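FAD-binding PCMH-type domain-containing protein (Gibberella zeae, PDB 6YJO) probably oxidises oligosaccharides as a secreted fungal flavo-enzyme, using an FAD that is covalently attached to the protein. Local coordinates at residues A97-H102 with I118-M123; P45-D50 with A70-P75; L191-V196 with G225-L230; M456-L461 with K472-K477. All coordinates share one frame; numbering follows the deposited sequence.

Contact 1: residues A97-H102 with I118-M123; sequences AKSGGH and IVVDAM. With FAD (flavin-adenine dinucleotide), chain C.
Lys98 and Ser99 bury the most surface where residues 97-102 run beside 118-123, mainly against Val119 and Val120. Lys98 is gripped through its backbone: its N donates to Ile118 O (3.2 Å, 165° at the hydrogen), and its O accepts from Val120 N at 3.1 Å, the ladder of a short parallel pair. Its CG stands anti to the backbone N (chi1 -174°), and the chain then bends at chi2 and chi3 to run alongside Val119, NZ reaching CG2 of that residue at 3.9 Å. Past the strand end, Ser99 rests its CB against Val120 CG2 at 3.8 Å, while its OG is hydrogen-bonded to Ala138 O. Beyond the pair the chain wraps the cofactor diphosphate. Ser99 N and Gly101 N both donate to FAD O2A (2.7 and 2.8 Å), and Gly100 N donates to FAD O1P at 172°. His102 ND1 is bonded covalently to FAD C8M at 1.5 Å. The strand and pyrophosphate loop are characteristic of the PCMH-type FAD-binding domain, the histidine link of its covalently flavinylated members, such as berberine-bridge-enzyme-like oxidases.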
# COMPACT_ATOMS: atom_id res chain seq x y z
N ALA A 97 7.03 -11.27 -8.75
CA ALA A 97 6.31 -10.41 -9.68
C ALA A 97 6.49 -8.95 -9.26
O ALA A 97 6.46 -8.63 -8.08
CB ALA A 97 4.83 -10.77 -9.72
N LYS A 98 6.68 -8.09 -10.25
CA LYS A 98 6.73 -6.65 -10.05
C LYS A 98 5.72 -5.99 -10.98
O LYS A 98 5.74 -6.22 -12.19
CB LYS A 98 8.14 -6.10 -10.34
CG LYS A 98 8.30 -4.62 -10.01
CD LYS A 98 8.86 -3.82 -11.18
CE LYS A 98 10.36 -4.01 -11.32
NZ LYS A 98 10.84 -3.53 -12.65
N SER A 99 4.84 -5.16 -10.40
CA SER A 99 3.82 -4.46 -11.17
C SER A 99 4.19 -2.99 -11.31
O SER A 99 4.62 -2.55 -12.39
CB SER A 99 2.45 -4.61 -10.49
OG SER A 99 1.51 -3.69 -11.02
N GLY A 100 4.03 -2.22 -10.24
CA GLY A 100 4.39 -0.81 -10.26
C GLY A 100 5.82 -0.56 -9.81
O GLY A 100 6.45 0.41 -10.25
N GLY A 101 6.33 -1.42 -8.93
CA GLY A 101 7.68 -1.29 -8.43
C GLY A 101 7.84 -0.40 -7.22
O GLY A 101 8.98 -0.08 -6.86
N HIS A 102 6.75 0.00 -6.57
CA HIS A 102 6.84 0.94 -5.45
C HIS A 102 7.14 0.27 -4.12
O HIS A 102 7.09 0.95 -3.09
CB HIS A 102 5.55 1.74 -5.33
CG HIS A 102 5.60 3.07 -6.02
ND1 HIS A 102 5.97 4.23 -5.38
CD2 HIS A 102 5.36 3.40 -7.30
CE1 HIS A 102 5.93 5.23 -6.24
NE2 HIS A 102 5.57 4.76 -7.42
N ILE A 118 9.08 -11.34 -13.03
CA ILE A 118 8.04 -11.27 -14.05
C ILE A 118 7.42 -9.88 -13.95
O ILE A 118 6.64 -9.60 -13.04
CB ILE A 118 7.00 -12.38 -13.85
CG1 ILE A 118 7.67 -13.76 -13.92
CG2 ILE A 118 5.88 -12.28 -14.88
CD1 ILE A 118 6.76 -14.93 -13.58
N VAL A 119 7.78 -9.01 -14.89
CA VAL A 119 7.31 -7.63 -14.91
C VAL A 119 5.99 -7.58 -15.67
O VAL A 119 5.96 -7.67 -16.90
CB VAL A 119 8.35 -6.70 -15.54
CG1 VAL A 119 7.77 -5.29 -15.73
CG2 VAL A 119 9.62 -6.64 -14.69
N VAL A 120 4.89 -7.42 -14.94
CA VAL A 120 3.56 -7.43 -15.53
C VAL A 120 3.14 -6.01 -15.91
O VAL A 120 1.98 -5.76 -16.24
CB VAL A 120 2.53 -8.06 -14.57
CG1 VAL A 120 3.01 -9.44 -14.12
CG2 VAL A 120 2.28 -7.16 -13.36
N ASP A 121 4.11 -5.08 -15.89
CA ASP A 121 3.81 -3.68 -16.17
C ASP A 121 3.17 -3.49 -17.54
O ASP A 121 2.39 -2.54 -17.73
CB ASP A 121 5.10 -2.86 -16.06
CG ASP A 121 4.90 -1.39 -16.37
OD1 ASP A 121 3.75 -0.91 -16.30
OD2 ASP A 121 5.90 -0.71 -16.69
N ALA A 122 3.48 -4.35 -18.51
CA ALA A 122 2.94 -4.21 -19.85
C ALA A 122 1.48 -4.66 -19.97
O ALA A 122 0.84 -4.37 -20.98
CB ALA A 122 3.80 -4.99 -20.85
N MET A 123 0.95 -5.35 -18.96
CA MET A 123 -0.44 -5.79 -18.94
C MET A 123 -1.21 -4.81 -18.06
O MET A 123 -1.25 -4.96 -16.84
CB MET A 123 -0.54 -7.22 -18.43
CG MET A 123 0.23 -8.23 -19.27
SD MET A 123 0.33 -9.87 -18.53
CE MET A 123 -1.41 -10.21 -18.22
PA FAD C . 5.77 -3.74 -6.58
O1A FAD C . 7.16 -3.61 -6.07
O2A FAD C . 5.67 -4.04 -8.08
O5B FAD C . 4.98 -4.83 -5.76
C5B FAD C . 4.99 -4.84 -4.31
C4B FAD C . 4.65 -6.22 -3.82
O4B FAD C . 3.57 -6.76 -4.61
C3B FAD C . 5.79 -7.23 -3.93
O3B FAD C . 5.74 -8.17 -2.86
C2B FAD C . 5.52 -7.88 -5.28
O2B FAD C . 6.08 -9.18 -5.37
C1B FAD C . 3.99 -7.94 -5.26
N9A FAD C . 3.38 -8.02 -6.58
C8A FAD C . 3.42 -7.08 -7.58
N7A FAD C . 2.78 -7.42 -8.67
C5A FAD C . 2.29 -8.68 -8.37
C6A FAD C . 1.52 -9.60 -9.12
N6A FAD C . 1.09 -9.38 -10.36
N1A FAD C . 1.19 -10.77 -8.52
C2A FAD C . 1.61 -10.99 -7.27
N3A FAD C . 2.34 -10.21 -6.48
C4A FAD C . 2.65 -9.06 -7.09
N1 FAD C . 0.09 2.83 -0.02
C2 FAD C . -1.10 3.20 0.55
O2 FAD C . -1.79 2.40 1.19
N3 FAD C . -1.56 4.50 0.39
C4 FAD C . -0.91 5.51 -0.30
O4 FAD C . -1.41 6.63 -0.37
C4X FAD C . 0.35 5.10 -0.89
N5 FAD C . 1.02 5.99 -1.56
C5X FAD C . 2.22 5.60 -2.13
C6 FAD C . 2.98 6.53 -2.83
C7 FAD C . 4.18 6.18 -3.44
C7M FAD C . 4.95 7.23 -4.21
C8 FAD C . 4.67 4.88 -3.29
C8M FAD C . 5.97 4.46 -3.93
C9 FAD C . 3.93 3.94 -2.58
C9A FAD C . 2.72 4.29 -1.99
N10 FAD C . 1.95 3.36 -1.27
C10 FAD C . 0.76 3.74 -0.70
C1' FAD C . 2.43 1.99 -1.06
C2' FAD C . 1.89 0.99 -2.07
O2' FAD C . 0.55 0.64 -1.75
C3' FAD C . 2.76 -0.27 -2.02
O3' FAD C . 4.12 0.12 -2.22
C4' FAD C . 2.40 -1.34 -3.05
O4' FAD C . 2.45 -2.63 -2.45
C5' FAD C . 3.34 -1.28 -4.23
O5' FAD C . 2.77 -2.03 -5.32
P FAD C . 3.46 -2.04 -6.73
O1P FAD C . 2.87 -3.17 -7.58
O2P FAD C . 3.41 -0.68 -7.31
O3P FAD C . 4.96 -2.40 -6.30

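Contact 2: residues P45-D50 with A70-P75; sequences PYIPRD and AAIALP
Pro45 and Leu74 meet through the straighter of two backbone hydrogen bonds: Leu74 N donates to Pro45 O at 2.9 Å with 179° at the hydrogen, although it lies above the carbonyl plane. Ile47 N returns a bond to Ile72 O at 3.1 Å. The two flank Tyr46 and Ala73, whose CA atoms are 4.3 Å apart, a single bridge between segments that run in nearly opposite directions. One side-chain bond is added: Arg49, bent at chi2, brings NH1 to Ala70 O near the guanidinium plane, but the 121° angle at the hydrogen makes it weak. The apolar part centres on Ile47, where one branch makes both contacts, CG1 on Ile72 CG2 at 4.1 Å and its terminal CD1 on Leu74 CD2 at 3.9 Å, the side chains crossing at a slant in both cases. Around this, helix 52-57 touches Ile47, Arg49 and Ile72 through Gln53, Trp54 and Glu57, and helix 32-41 touches Tyr46 through Asn36 and Ala40. The 45-50 loop thus borders strand 71-73, at the edge of the parallel sheet next to strand 116-119.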
# COMPACT_ATOMS: atom_id res chain seq x y z
N PRO A 45 8.22 -13.34 -23.74
CA PRO A 45 9.09 -12.17 -23.93
C PRO A 45 10.01 -11.97 -22.73
O PRO A 45 9.57 -11.97 -21.58
CB PRO A 45 8.09 -11.01 -24.07
CG PRO A 45 6.82 -11.64 -24.52
CD PRO A 45 6.80 -13.01 -23.90
N TYR A 46 11.30 -11.81 -23.01
CA TYR A 46 12.27 -11.56 -21.96
C TYR A 46 13.15 -10.37 -22.34
O TYR A 46 13.26 -10.00 -23.51
CB TYR A 46 13.15 -12.80 -21.68
CG TYR A 46 14.11 -13.20 -22.79
CD1 TYR A 46 15.17 -12.38 -23.15
CD2 TYR A 46 13.97 -14.42 -23.44
CE1 TYR A 46 16.05 -12.75 -24.16
CE2 TYR A 46 14.85 -14.79 -24.43
CZ TYR A 46 15.89 -13.96 -24.79
OH TYR A 46 16.76 -14.34 -25.79
N ILE A 47 13.76 -9.80 -21.32
CA ILE A 47 14.72 -8.67 -21.53
C ILE A 47 16.11 -9.28 -21.60
O ILE A 47 16.54 -9.97 -20.67
CB ILE A 47 14.61 -7.67 -20.37
CG1 ILE A 47 13.20 -7.09 -20.29
CG2 ILE A 47 15.65 -6.57 -20.55
CD1 ILE A 47 12.71 -6.46 -21.58
N PRO A 48 16.86 -9.03 -22.69
CA PRO A 48 18.20 -9.62 -22.79
C PRO A 48 19.13 -9.08 -21.71
O PRO A 48 19.13 -7.89 -21.40
CB PRO A 48 18.66 -9.22 -24.20
CG PRO A 48 17.86 -8.01 -24.53
CD PRO A 48 16.54 -8.19 -23.85
N ARG A 49 19.92 -9.98 -21.14
CA ARG A 49 20.80 -9.64 -20.03
C ARG A 49 21.74 -8.49 -20.40
O ARG A 49 22.16 -8.35 -21.55
CB ARG A 49 21.62 -10.86 -19.62
CG ARG A 49 22.50 -10.66 -18.39
CD ARG A 49 21.82 -11.19 -17.14
NE ARG A 49 22.70 -11.14 -15.97
CZ ARG A 49 22.40 -11.66 -14.79
NH1 ARG A 49 21.24 -12.28 -14.61
NH2 ARG A 49 23.26 -11.58 -13.78
N ASP A 50 22.04 -7.66 -19.41
CA ASP A 50 23.05 -6.60 -19.52
C ASP A 50 22.89 -5.77 -20.79
O ASP A 50 23.86 -5.23 -21.33
CB ASP A 50 24.46 -7.20 -19.46
CG ASP A 50 24.71 -7.96 -18.18
OD1 ASP A 50 24.27 -7.48 -17.11
OD2 ASP A 50 25.32 -9.05 -18.24
N ALA A 70 18.07 -12.95 -12.02
CA ALA A 70 18.65 -13.93 -12.93
C ALA A 70 18.11 -13.74 -14.34
O ALA A 70 18.87 -13.81 -15.31
CB ALA A 70 18.38 -15.34 -12.41
N ALA A 71 16.81 -13.50 -14.46
CA ALA A 71 16.21 -13.02 -15.70
C ALA A 71 15.01 -12.14 -15.36
O ALA A 71 14.46 -12.21 -14.26
CB ALA A 71 15.78 -14.17 -16.61
N ILE A 72 14.64 -11.30 -16.32
CA ILE A 72 13.41 -10.52 -16.28
C ILE A 72 12.53 -10.99 -17.42
O ILE A 72 12.95 -10.98 -18.58
CB ILE A 72 13.68 -9.01 -16.41
CG1 ILE A 72 14.51 -8.48 -15.24
CG2 ILE A 72 12.36 -8.26 -16.48
CD1 ILE A 72 15.10 -7.11 -15.52
N ALA A 73 11.30 -11.40 -17.09
CA ALA A 73 10.27 -11.62 -18.10
C ALA A 73 9.42 -10.37 -18.22
O ALA A 73 9.25 -9.61 -17.26
CB ALA A 73 9.39 -12.82 -17.73
N LEU A 74 8.90 -10.14 -19.43
CA LEU A 74 8.03 -9.01 -19.73
C LEU A 74 6.80 -9.54 -20.45
O LEU A 74 6.63 -9.33 -21.66
CB LEU A 74 8.77 -7.96 -20.56
CG LEU A 74 7.99 -6.69 -20.90
CD1 LEU A 74 7.46 -6.01 -19.64
CD2 LEU A 74 8.85 -5.72 -21.70
N PRO A 75 5.92 -10.24 -19.74
CA PRO A 75 4.74 -10.83 -20.39
C PRO A 75 3.74 -9.77 -20.82
O PRO A 75 3.73 -8.64 -20.31
CB PRO A 75 4.16 -11.72 -19.29
CG PRO A 75 4.56 -11.05 -18.02
CD PRO A 75 5.95 -10.54 -18.30

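Contact 3: residues L191-V196 with G225-L230; sequences LGATIV and GIVAEL. With FAD (flavin-adenine dinucleotide), chain C.
Ile195 and Val227 meet through torsions that turn a branch of each toward the other: Ile195 CG1 stands anti to its backbone N (chi1 180°), carrying CD1 outward, and Val227 CG2 lies beside its own N, anti to the carbonyl carbon. CD1 and CG2 touch at 3.9 Å. The other branch of Val227, CG1, lies anti to N and packs on Ala193 CB at 3.7 Å, so one valine spans two residues of the facing strand. Ile195 CD1 also touches Gly225 CA, at 3.8 Å. The two strands pair in the antiparallel sheet of the FAD-binding domain in which strand 190-196 lies between strands 202-206 and 226-236. Their ladder is interrupted by a beta bulge: Thr194 pairs with Glu229, but Ile195 pairs with Val227, a shift of one. Val196 and Ile226 exchange two bonds, Ala228 N donates to Thr194 O at 2.9 Å and 178°, and Thr194 N to Glu229 O is weak at 124°. The backbone of Val227 also reads the adenine. Its N donates to FAD N1A (3.0 Å), and its O accepts from FAD N6A (2.8 Å). Ile226, on the other face, packs against Ile81 and Val85 of helix 78-90.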
# COMPACT_ATOMS: atom_id res chain seq x y z
N LEU A 191 -13.10 -8.54 -6.01
CA LEU A 191 -13.98 -9.65 -6.37
C LEU A 191 -13.23 -10.95 -6.59
O LEU A 191 -13.67 -12.00 -6.11
CB LEU A 191 -14.77 -9.31 -7.65
CG LEU A 191 -15.77 -8.15 -7.63
CD1 LEU A 191 -16.35 -7.92 -9.02
CD2 LEU A 191 -16.89 -8.40 -6.63
N GLY A 192 -12.11 -10.90 -7.29
CA GLY A 192 -11.33 -12.08 -7.59
C GLY A 192 -10.23 -11.73 -8.57
O GLY A 192 -10.11 -10.59 -9.02
N ALA A 193 -9.41 -12.73 -8.88
CA ALA A 193 -8.28 -12.51 -9.76
C ALA A 193 -7.87 -13.80 -10.46
O ALA A 193 -7.81 -14.86 -9.84
CB ALA A 193 -7.07 -11.96 -9.00
N THR A 194 -7.58 -13.68 -11.75
CA THR A 194 -6.84 -14.71 -12.46
C THR A 194 -5.42 -14.75 -11.91
O THR A 194 -4.72 -13.74 -11.92
CB THR A 194 -6.84 -14.42 -13.96
OG1 THR A 194 -8.19 -14.19 -14.41
CG2 THR A 194 -6.23 -15.57 -14.74
N ILE A 195 -5.01 -15.91 -11.39
CA ILE A 195 -3.74 -16.04 -10.69
C ILE A 195 -3.05 -17.31 -11.14
O ILE A 195 -3.70 -18.33 -11.40
CB ILE A 195 -3.94 -16.03 -9.16
CG1 ILE A 195 -2.60 -16.18 -8.44
CG2 ILE A 195 -4.90 -17.15 -8.73
CD1 ILE A 195 -2.70 -15.96 -6.94
N VAL A 196 -1.72 -17.25 -11.25
CA VAL A 196 -0.90 -18.38 -11.66
C VAL A 196 -0.21 -18.94 -10.42
O VAL A 196 0.62 -18.26 -9.80
CB VAL A 196 0.13 -17.98 -12.72
CG1 VAL A 196 0.96 -19.18 -13.16
CG2 VAL A 196 -0.57 -17.34 -13.92
N GLY A 225 1.10 -16.42 -5.45
CA GLY A 225 1.02 -16.62 -6.88
C GLY A 225 1.24 -15.33 -7.63
O GLY A 225 1.41 -14.26 -7.04
N ILE A 226 1.23 -15.45 -8.95
CA ILE A 226 1.41 -14.32 -9.86
C ILE A 226 0.04 -13.96 -10.40
O ILE A 226 -0.50 -14.64 -11.28
CB ILE A 226 2.40 -14.65 -10.98
CG1 ILE A 226 3.68 -15.26 -10.43
CG2 ILE A 226 2.73 -13.38 -11.77
CD1 ILE A 226 4.59 -14.27 -9.73
N VAL A 227 -0.54 -12.88 -9.87
CA VAL A 227 -1.82 -12.40 -10.37
C VAL A 227 -1.63 -11.70 -11.71
O VAL A 227 -0.65 -10.97 -11.92
CB VAL A 227 -2.47 -11.46 -9.34
CG1 VAL A 227 -3.68 -10.76 -9.94
CG2 VAL A 227 -2.86 -12.23 -8.09
N ALA A 228 -2.57 -11.93 -12.62
CA ALA A 228 -2.54 -11.33 -13.95
C ALA A 228 -3.69 -10.37 -14.20
O ALA A 228 -3.54 -9.45 -15.02
CB ALA A 228 -2.58 -12.43 -15.03
N GLU A 229 -4.83 -10.55 -13.54
CA GLU A 229 -5.98 -9.68 -13.71
C GLU A 229 -6.76 -9.66 -12.40
O GLU A 229 -7.05 -10.72 -11.85
CB GLU A 229 -6.87 -10.18 -14.86
CG GLU A 229 -7.93 -9.20 -15.32
CD GLU A 229 -8.65 -9.66 -16.58
OE1 GLU A 229 -8.01 -9.67 -17.66
OE2 GLU A 229 -9.84 -10.00 -16.49
N LEU A 230 -7.05 -8.46 -11.90
CA LEU A 230 -7.84 -8.29 -10.68
C LEU A 230 -9.22 -7.77 -11.03
O LEU A 230 -9.39 -7.01 -11.98
CB LEU A 230 -7.15 -7.32 -9.70
CG LEU A 230 -5.74 -7.69 -9.21
CD1 LEU A 230 -4.67 -7.14 -10.15
CD2 LEU A 230 -5.51 -7.19 -7.79
PA FAD C . 5.77 -3.74 -6.58
O1A FAD C . 7.16 -3.61 -6.07
O2A FAD C . 5.67 -4.04 -8.08
O5B FAD C . 4.98 -4.83 -5.76
C5B FAD C . 4.99 -4.84 -4.31
C4B FAD C . 4.65 -6.22 -3.82
O4B FAD C . 3.57 -6.76 -4.61
C3B FAD C . 5.79 -7.23 -3.93
O3B FAD C . 5.74 -8.17 -2.86
C2B FAD C . 5.52 -7.88 -5.28
O2B FAD C . 6.08 -9.18 -5.37
C1B FAD C . 3.99 -7.94 -5.26
N9A FAD C . 3.38 -8.02 -6.58
C8A FAD C . 3.42 -7.08 -7.58
N7A FAD C . 2.78 -7.42 -8.67
C5A FAD C . 2.29 -8.68 -8.37
C6A FAD C . 1.52 -9.60 -9.12
N6A FAD C . 1.09 -9.38 -10.36
N1A FAD C . 1.19 -10.77 -8.52
C2A FAD C . 1.61 -10.99 -7.27
N3A FAD C . 2.34 -10.21 -6.48
C4A FAD C . 2.65 -9.06 -7.09
N1 FAD C . 0.09 2.83 -0.02
C2 FAD C . -1.10 3.20 0.55
O2 FAD C . -1.79 2.40 1.19
N3 FAD C . -1.56 4.50 0.39
C4 FAD C . -0.91 5.51 -0.30
O4 FAD C . -1.41 6.63 -0.37
C4X FAD C . 0.35 5.10 -0.89
N5 FAD C . 1.02 5.99 -1.56
C5X FAD C . 2.22 5.60 -2.13
C6 FAD C . 2.98 6.53 -2.83
C7 FAD C . 4.18 6.18 -3.44
C7M FAD C . 4.95 7.23 -4.21
C8 FAD C . 4.67 4.88 -3.29
C8M FAD C . 5.97 4.46 -3.93
C9 FAD C . 3.93 3.94 -2.58
C9A FAD C . 2.72 4.29 -1.99
N10 FAD C . 1.95 3.36 -1.27
C10 FAD C . 0.76 3.74 -0.70
C1' FAD C . 2.43 1.99 -1.06
C2' FAD C . 1.89 0.99 -2.07
O2' FAD C . 0.55 0.64 -1.75
C3' FAD C . 2.76 -0.27 -2.02
O3' FAD C . 4.12 0.12 -2.22
C4' FAD C . 2.40 -1.34 -3.05
O4' FAD C . 2.45 -2.63 -2.45
C5' FAD C . 3.34 -1.28 -4.23
O5' FAD C . 2.77 -2.03 -5.32
P FAD C . 3.46 -2.04 -6.73
O1P FAD C . 2.87 -3.17 -7.58
O2P FAD C . 3.41 -0.68 -7.31
O3P FAD C . 4.96 -2.40 -6.30

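Contact 4: residues M456-L461 with K472-K477; sequences MYANYL and KRYYGK. With FAD (flavin-adenine dinucleotide), chain C.
Met456 N donates to Arg473 O at 3.0 Å and 171°, coming from well above the carbonyl plane, and a water links the same two segments: it accepts from Ala458 N at 3.0 Å, donates to Tyr474 O at 3.0 Å, and donates weakly to Met456 O. Tyr474 carries the packing. Ala458 CA lies over one face of its ring, 4.0 Å from the centroid and 14° off the normal, a CH-pi contact, while Met456 CB comes to the ring edge, 3.8 Å from Tyr474 CD1. At the tip, Tyr474 OH touches Leu461 CB at 3.3 Å and is hydrogen-bonded to Gln499. Arg473 CB meets Met456 CG, its guanidinium turned away to Glu469 and Asp451. Other residues of the same loop reach the flavin. Tyr457 OH donates to FAD O2 (2.7 Å) and itself accepts from Asn459 ND2, at 174°, and from Gly175 N. Positioned by these two donors, the Tyr457 hydroxyl would probably help to stabilise negative charge at the pyrimidine end of a reduced flavin.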
# COMPACT_ATOMS: atom_id res chain seq x y z
N MET A 456 1.38 -3.40 12.01
CA MET A 456 2.04 -2.60 10.99
C MET A 456 1.38 -2.90 9.65
O MET A 456 0.61 -3.85 9.50
CB MET A 456 3.55 -2.88 10.95
CG MET A 456 4.25 -2.53 12.26
SD MET A 456 6.02 -2.89 12.25
CE MET A 456 6.67 -1.45 11.39
N TYR A 457 1.69 -2.07 8.66
CA TYR A 457 1.00 -2.06 7.38
C TYR A 457 1.95 -2.57 6.30
O TYR A 457 3.02 -2.00 6.09
CB TYR A 457 0.51 -0.65 7.06
CG TYR A 457 -0.25 -0.51 5.76
CD1 TYR A 457 -1.05 -1.53 5.28
CD2 TYR A 457 -0.18 0.67 5.03
CE1 TYR A 457 -1.75 -1.39 4.10
CE2 TYR A 457 -0.88 0.82 3.85
CZ TYR A 457 -1.67 -0.21 3.39
OH TYR A 457 -2.36 -0.06 2.21
N ALA A 458 1.54 -3.64 5.61
CA ALA A 458 2.44 -4.33 4.69
C ALA A 458 2.84 -3.44 3.52
O ALA A 458 3.99 -3.47 3.07
CB ALA A 458 1.78 -5.61 4.17
N ASN A 459 1.90 -2.64 2.98
CA ASN A 459 2.25 -1.76 1.87
C ASN A 459 3.23 -0.67 2.29
O ASN A 459 3.92 -0.11 1.43
CB ASN A 459 0.99 -1.12 1.28
CG ASN A 459 0.30 -2.02 0.26
OD1 ASN A 459 0.96 -2.74 -0.49
ND2 ASN A 459 -1.02 -1.98 0.23
N TYR A 460 3.29 -0.35 3.58
CA TYR A 460 4.35 0.51 4.14
C TYR A 460 5.38 -0.34 4.88
O TYR A 460 5.77 -0.03 6.01
CB TYR A 460 3.74 1.55 5.07
CG TYR A 460 2.80 2.55 4.44
CD1 TYR A 460 2.76 2.75 3.06
CD2 TYR A 460 1.95 3.32 5.23
CE1 TYR A 460 1.89 3.68 2.50
CE2 TYR A 460 1.09 4.24 4.68
CZ TYR A 460 1.06 4.42 3.31
OH TYR A 460 0.19 5.34 2.76
N LEU A 461 5.82 -1.43 4.25
CA LEU A 461 6.62 -2.42 4.95
C LEU A 461 7.89 -1.81 5.53
O LEU A 461 8.57 -1.01 4.87
CB LEU A 461 6.98 -3.58 4.01
CG LEU A 461 7.73 -3.24 2.73
CD1 LEU A 461 9.23 -3.43 2.91
CD2 LEU A 461 7.21 -4.09 1.58
N LYS A 472 4.33 -11.10 11.88
CA LYS A 472 3.52 -10.94 13.08
C LYS A 472 2.71 -9.65 13.02
O LYS A 472 1.53 -9.64 13.39
CB LYS A 472 4.40 -10.96 14.33
CG LYS A 472 3.73 -10.38 15.58
CD LYS A 472 4.50 -10.73 16.86
CE LYS A 472 3.90 -10.02 18.07
NZ LYS A 472 4.08 -10.79 19.33
N ARG A 473 3.33 -8.56 12.56
CA ARG A 473 2.72 -7.24 12.63
C ARG A 473 1.85 -6.93 11.43
O ARG A 473 0.81 -6.28 11.58
CB ARG A 473 3.82 -6.18 12.77
CG ARG A 473 4.67 -6.32 14.03
CD ARG A 473 3.87 -6.08 15.30
NE ARG A 473 4.66 -6.35 16.49
CZ ARG A 473 4.18 -6.38 17.73
NH1 ARG A 473 2.89 -6.16 17.96
NH2 ARG A 473 4.99 -6.64 18.75
N TYR A 474 2.24 -7.36 10.22
CA TYR A 474 1.41 -7.09 9.06
C TYR A 474 0.14 -7.94 9.08
O TYR A 474 -0.94 -7.46 8.72
CB TYR A 474 2.16 -7.38 7.76
CG TYR A 474 3.50 -6.70 7.58
CD1 TYR A 474 3.87 -5.60 8.34
CD2 TYR A 474 4.39 -7.16 6.62
CE1 TYR A 474 5.11 -4.99 8.16
CE2 TYR A 474 5.62 -6.56 6.43
CZ TYR A 474 5.97 -5.48 7.20
OH TYR A 474 7.20 -4.88 7.02
N TYR A 475 0.25 -9.20 9.50
CA TYR A 475 -0.80 -10.18 9.30
C TYR A 475 -1.40 -10.71 10.59
O TYR A 475 -2.42 -11.41 10.53
CB TYR A 475 -0.25 -11.35 8.47
CG TYR A 475 0.43 -10.87 7.20
CD1 TYR A 475 -0.23 -10.01 6.33
CD2 TYR A 475 1.73 -11.23 6.90
CE1 TYR A 475 0.38 -9.54 5.18
CE2 TYR A 475 2.35 -10.77 5.75
CZ TYR A 475 1.67 -9.92 4.90
OH TYR A 475 2.28 -9.46 3.76
N GLY A 476 -0.81 -10.41 11.74
CA GLY A 476 -1.50 -10.66 13.00
C GLY A 476 -1.92 -12.10 13.17
O GLY A 476 -1.14 -13.03 12.93
N LYS A 477 -3.17 -12.30 13.58
CA LYS A 477 -3.70 -13.63 13.88
C LYS A 477 -4.10 -14.40 12.63
O LYS A 477 -4.65 -15.51 12.74
CB LYS A 477 -4.89 -13.53 14.84
CG LYS A 477 -6.12 -12.85 14.25
CD LYS A 477 -7.29 -12.89 15.23
CE LYS A 477 -8.50 -12.15 14.69
NZ LYS A 477 -9.74 -12.47 15.45
PA FAD C . 5.77 -3.74 -6.58
O1A FAD C . 7.16 -3.61 -6.07
O2A FAD C . 5.67 -4.04 -8.08
O5B FAD C . 4.98 -4.83 -5.76
C5B FAD C . 4.99 -4.84 -4.31
C4B FAD C . 4.65 -6.22 -3.82
O4B FAD C . 3.57 -6.76 -4.61
C3B FAD C . 5.79 -7.23 -3.93
O3B FAD C . 5.74 -8.17 -2.86
C2B FAD C . 5.52 -7.88 -5.28
O2B FAD C . 6.08 -9.18 -5.37
C1B FAD C . 3.99 -7.94 -5.26
N9A FAD C . 3.38 -8.02 -6.58
C8A FAD C . 3.42 -7.08 -7.58
N7A FAD C . 2.78 -7.42 -8.67
C5A FAD C . 2.29 -8.68 -8.37
C6A FAD C . 1.52 -9.60 -9.12
N6A FAD C . 1.09 -9.38 -10.36
N1A FAD C . 1.19 -10.77 -8.52
C2A FAD C . 1.61 -10.99 -7.27
N3A FAD C . 2.34 -10.21 -6.48
C4A FAD C . 2.65 -9.06 -7.09
N1 FAD C . 0.09 2.83 -0.02
C2 FAD C . -1.10 3.20 0.55
O2 FAD C . -1.79 2.40 1.19
N3 FAD C . -1.56 4.50 0.39
C4 FAD C . -0.91 5.51 -0.30
O4 FAD C . -1.41 6.63 -0.37
C4X FAD C . 0.35 5.10 -0.89
N5 FAD C . 1.02 5.99 -1.56
C5X FAD C . 2.22 5.60 -2.13
C6 FAD C . 2.98 6.53 -2.83
C7 FAD C . 4.18 6.18 -3.44
C7M FAD C . 4.95 7.23 -4.21
C8 FAD C . 4.67 4.88 -3.29
C8M FAD C . 5.97 4.46 -3.93
C9 FAD C . 3.93 3.94 -2.58
C9A FAD C . 2.72 4.29 -1.99
N10 FAD C . 1.95 3.36 -1.27
C10 FAD C . 0.76 3.74 -0.70
C1' FAD C . 2.43 1.99 -1.06
C2' FAD C . 1.89 0.99 -2.07
O2' FAD C . 0.55 0.64 -1.75
C3' FAD C . 2.76 -0.27 -2.02
O3' FAD C . 4.12 0.12 -2.22
C4' FAD C . 2.40 -1.34 -3.05
O4' FAD C . 2.45 -2.63 -2.45
C5' FAD C . 3.34 -1.28 -4.23
O5' FAD C . 2.77 -2.03 -5.32
P FAD C . 3.46 -2.04 -6.73
O1P FAD C . 2.87 -3.17 -7.58
O2P FAD C . 3.41 -0.68 -7.31
O3P FAD C . 4.96 -2.40 -6.30
O HOH W 1 -0.72 -5.30 6.67

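Contacts 1, 3 and 4 hold different parts of one extended FAD: contact 3 the adenine, contact 1 the diphosphate and one covalent link, contact 4 the flavin's pyrimidine end, with Asn459 beside the ribityl chain. Cys162 provides the second covalent link. The centres of contacts 1 and 3 lie 13 Å apart, joined by Ala97 CB on Ile226 CD1 at 3.5 Å beside the adenine. Contact 4, in the berberine-like C-terminal part of the chain, is 22 Å from contact 1 between centres; with nearest atoms about 6 Å apart the two do not touch, and FAD contacts both. Contact 2 extends the sheet of contact 1 through Val119 N and Ala73 O at 2.9 Å, a probable hydrogen bond; Pro75's side chain stays about 9 Å from FAD.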